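Local coordinates for XC6422 protein (Xanthomonas campestris, PDB 2FUK), which probably acts as a hydrolase, being a small serine alpha/beta-hydrolase that lacks a lid, at residues A[32-40]-A[212-220]. Sequence-based numbering, arbitrary orientation.
Sequences DVAVQPVTA and VRRWLPATP
The amide end of Q36 packs against L216, P217 and A218 of the C-terminal tail. In this alpha/beta-hydrolase fold the contact joins the loop leading into strand 38-43 of the central sheet to the tail that follows helix 201-212. CG of Q36 stands opposite its carbonyl carbon, beside the backbone N (chi1 -59°), and the chain bends again at chi2 (-81°), which carries its flat amide end against the tail backbone. As modelled, Q36 NE2 lies 2.9 Å from A218 N and Q36 OE1 2.9 Å from A218 O; the amide is probably turned over, and with its ends exchanged both pairs may be hydrogen bonds. L216 CB also touches the amide end. P37, centre of an inverse gamma turn with V38 N bonded to Q36 O, brings its ring alongside that of P217, with P37 CG 3.8 Å from P217 CG. Strand residue V38 also packs on T112 and W114 of strand 112-118, and W114 receives L216 as well. Farther along, A34 CB touches P220 OXT of the C-terminal carboxylate at 3.5 Å. V38 CG2 presses on P217 CG at 3.4 Å, closer than usual for two carbons.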
# COMPACT_ATOMS: atom_id res chain seq x y z
N ASP A 32 -8.76 -6.59 -6.58
CA ASP A 32 -9.29 -7.26 -5.39
C ASP A 32 -9.81 -6.32 -4.31
O ASP A 32 -9.77 -6.63 -3.12
CB ASP A 32 -8.23 -8.19 -4.79
CG ASP A 32 -7.77 -9.25 -5.77
OD1 ASP A 32 -8.59 -10.11 -6.16
OD2 ASP A 32 -6.59 -9.22 -6.14
N VAL A 33 -10.29 -5.15 -4.74
CA VAL A 33 -10.86 -4.15 -3.85
C VAL A 33 -12.17 -3.69 -4.48
O VAL A 33 -12.27 -3.57 -5.71
CB VAL A 33 -9.91 -2.93 -3.68
CG1 VAL A 33 -10.60 -1.81 -2.94
CG2 VAL A 33 -8.66 -3.36 -2.94
N ALA A 34 -13.18 -3.46 -3.65
CA ALA A 34 -14.48 -3.01 -4.14
C ALA A 34 -14.31 -1.72 -4.93
O ALA A 34 -13.80 -0.72 -4.42
CB ALA A 34 -15.42 -2.78 -2.96
N VAL A 35 -14.76 -1.74 -6.19
CA VAL A 35 -14.64 -0.58 -7.07
C VAL A 35 -15.62 0.51 -6.64
O VAL A 35 -16.74 0.23 -6.20
CB VAL A 35 -14.94 -0.97 -8.52
CG1 VAL A 35 -16.40 -1.37 -8.66
CG2 VAL A 35 -14.58 0.18 -9.45
N GLN A 36 -15.18 1.76 -6.76
CA GLN A 36 -16.01 2.90 -6.40
C GLN A 36 -16.38 3.66 -7.66
O GLN A 36 -15.59 3.76 -8.59
CB GLN A 36 -15.23 3.83 -5.47
CG GLN A 36 -14.76 3.18 -4.18
CD GLN A 36 -15.85 3.11 -3.14
OE1 GLN A 36 -15.77 2.34 -2.18
NE2 GLN A 36 -16.88 3.94 -3.30
N PRO A 37 -17.60 4.22 -7.69
CA PRO A 37 -18.09 4.98 -8.84
C PRO A 37 -17.52 6.39 -8.72
O PRO A 37 -18.25 7.38 -8.76
CB PRO A 37 -19.60 4.94 -8.65
CG PRO A 37 -19.74 4.99 -7.17
CD PRO A 37 -18.65 4.07 -6.66
N VAL A 38 -16.20 6.46 -8.57
CA VAL A 38 -15.50 7.73 -8.39
C VAL A 38 -14.21 7.78 -9.18
O VAL A 38 -13.50 6.78 -9.30
CB VAL A 38 -15.13 7.93 -6.89
CG1 VAL A 38 -14.37 9.24 -6.71
CG2 VAL A 38 -16.38 7.90 -6.01
N THR A 39 -13.91 8.96 -9.72
CA THR A 39 -12.66 9.19 -10.44
C THR A 39 -12.09 10.43 -9.76
O THR A 39 -12.81 11.41 -9.55
CB THR A 39 -12.87 9.49 -11.94
OG1 THR A 39 -13.36 8.32 -12.61
CG2 THR A 39 -11.54 9.88 -12.59
N ALA A 40 -10.82 10.36 -9.39
CA ALA A 40 -10.17 11.48 -8.72
C ALA A 40 -9.03 12.02 -9.58
O ALA A 40 -8.38 11.27 -10.29
CB ALA A 40 -9.63 11.04 -7.37
N VAL A 212 -10.77 9.97 4.27
CA VAL A 212 -11.84 9.91 3.28
C VAL A 212 -12.74 8.67 3.36
O VAL A 212 -13.76 8.59 2.68
CB VAL A 212 -11.29 10.00 1.83
CG1 VAL A 212 -10.45 11.26 1.67
CG2 VAL A 212 -10.47 8.76 1.49
N ARG A 213 -12.35 7.71 4.19
CA ARG A 213 -13.09 6.45 4.35
C ARG A 213 -14.62 6.57 4.35
O ARG A 213 -15.31 5.90 3.58
CB ARG A 213 -12.67 5.77 5.64
CG ARG A 213 -13.52 4.56 6.01
CD ARG A 213 -13.22 3.41 5.09
NE ARG A 213 -11.85 2.93 5.27
CZ ARG A 213 -11.22 2.13 4.41
NH1 ARG A 213 -9.98 1.74 4.66
NH2 ARG A 213 -11.83 1.73 3.30
N ARG A 214 -15.13 7.43 5.23
CA ARG A 214 -16.57 7.60 5.35
C ARG A 214 -17.24 8.35 4.21
O ARG A 214 -18.47 8.47 4.18
CB ARG A 214 -16.90 8.25 6.70
CG ARG A 214 -16.77 7.28 7.87
CD ARG A 214 -16.79 8.00 9.21
NE ARG A 214 -16.71 7.07 10.33
CZ ARG A 214 -17.72 6.31 10.75
NH1 ARG A 214 -17.55 5.49 11.79
NH2 ARG A 214 -18.90 6.37 10.15
N TRP A 215 -16.46 8.88 3.28
CA TRP A 215 -17.05 9.59 2.16
C TRP A 215 -17.12 8.70 0.92
O TRP A 215 -17.59 9.13 -0.13
CB TRP A 215 -16.26 10.87 1.83
CG TRP A 215 -16.17 11.83 2.98
CD1 TRP A 215 -17.06 11.97 4.01
CD2 TRP A 215 -15.13 12.79 3.22
NE1 TRP A 215 -16.64 12.95 4.87
CE2 TRP A 215 -15.46 13.47 4.41
CE3 TRP A 215 -13.96 13.13 2.54
CZ2 TRP A 215 -14.64 14.48 4.94
CZ3 TRP A 215 -13.15 14.14 3.06
CH2 TRP A 215 -13.50 14.80 4.25
N LEU A 216 -16.66 7.46 1.05
CA LEU A 216 -16.73 6.55 -0.08
C LEU A 216 -18.20 6.26 -0.36
O LEU A 216 -18.93 5.83 0.53
CB LEU A 216 -15.98 5.25 0.24
CG LEU A 216 -14.47 5.43 0.42
CD1 LEU A 216 -13.84 4.12 0.86
CD2 LEU A 216 -13.86 5.93 -0.88
N PRO A 217 -18.65 6.50 -1.60
CA PRO A 217 -20.06 6.24 -1.92
C PRO A 217 -20.47 4.77 -1.83
O PRO A 217 -21.63 4.47 -1.53
CB PRO A 217 -20.22 6.84 -3.32
CG PRO A 217 -18.84 6.76 -3.90
CD PRO A 217 -17.96 7.13 -2.74
N ALA A 218 -19.53 3.86 -2.07
CA ALA A 218 -19.82 2.43 -1.99
C ALA A 218 -19.12 1.77 -0.80
O ALA A 218 -18.06 2.21 -0.38
CB ALA A 218 -19.40 1.74 -3.29
N THR A 219 -19.72 0.71 -0.28
CA THR A 219 -19.18 0.01 0.87
C THR A 219 -18.00 -0.89 0.50
O THR A 219 -18.16 -1.83 -0.28
CB THR A 219 -20.27 -0.86 1.53
OG1 THR A 219 -21.39 -0.03 1.87
CG2 THR A 219 -19.73 -1.54 2.78
N PRO A 220 -16.82 -0.63 1.07
CA PRO A 220 -15.66 -1.47 0.75
C PRO A 220 -15.88 -2.93 1.11
O PRO A 220 -16.63 -3.20 2.08
CB PRO A 220 -14.53 -0.84 1.57
CG PRO A 220 -15.25 -0.23 2.73
CD PRO A 220 -16.46 0.39 2.08
OXT PRO A 220 -15.30 -3.79 0.41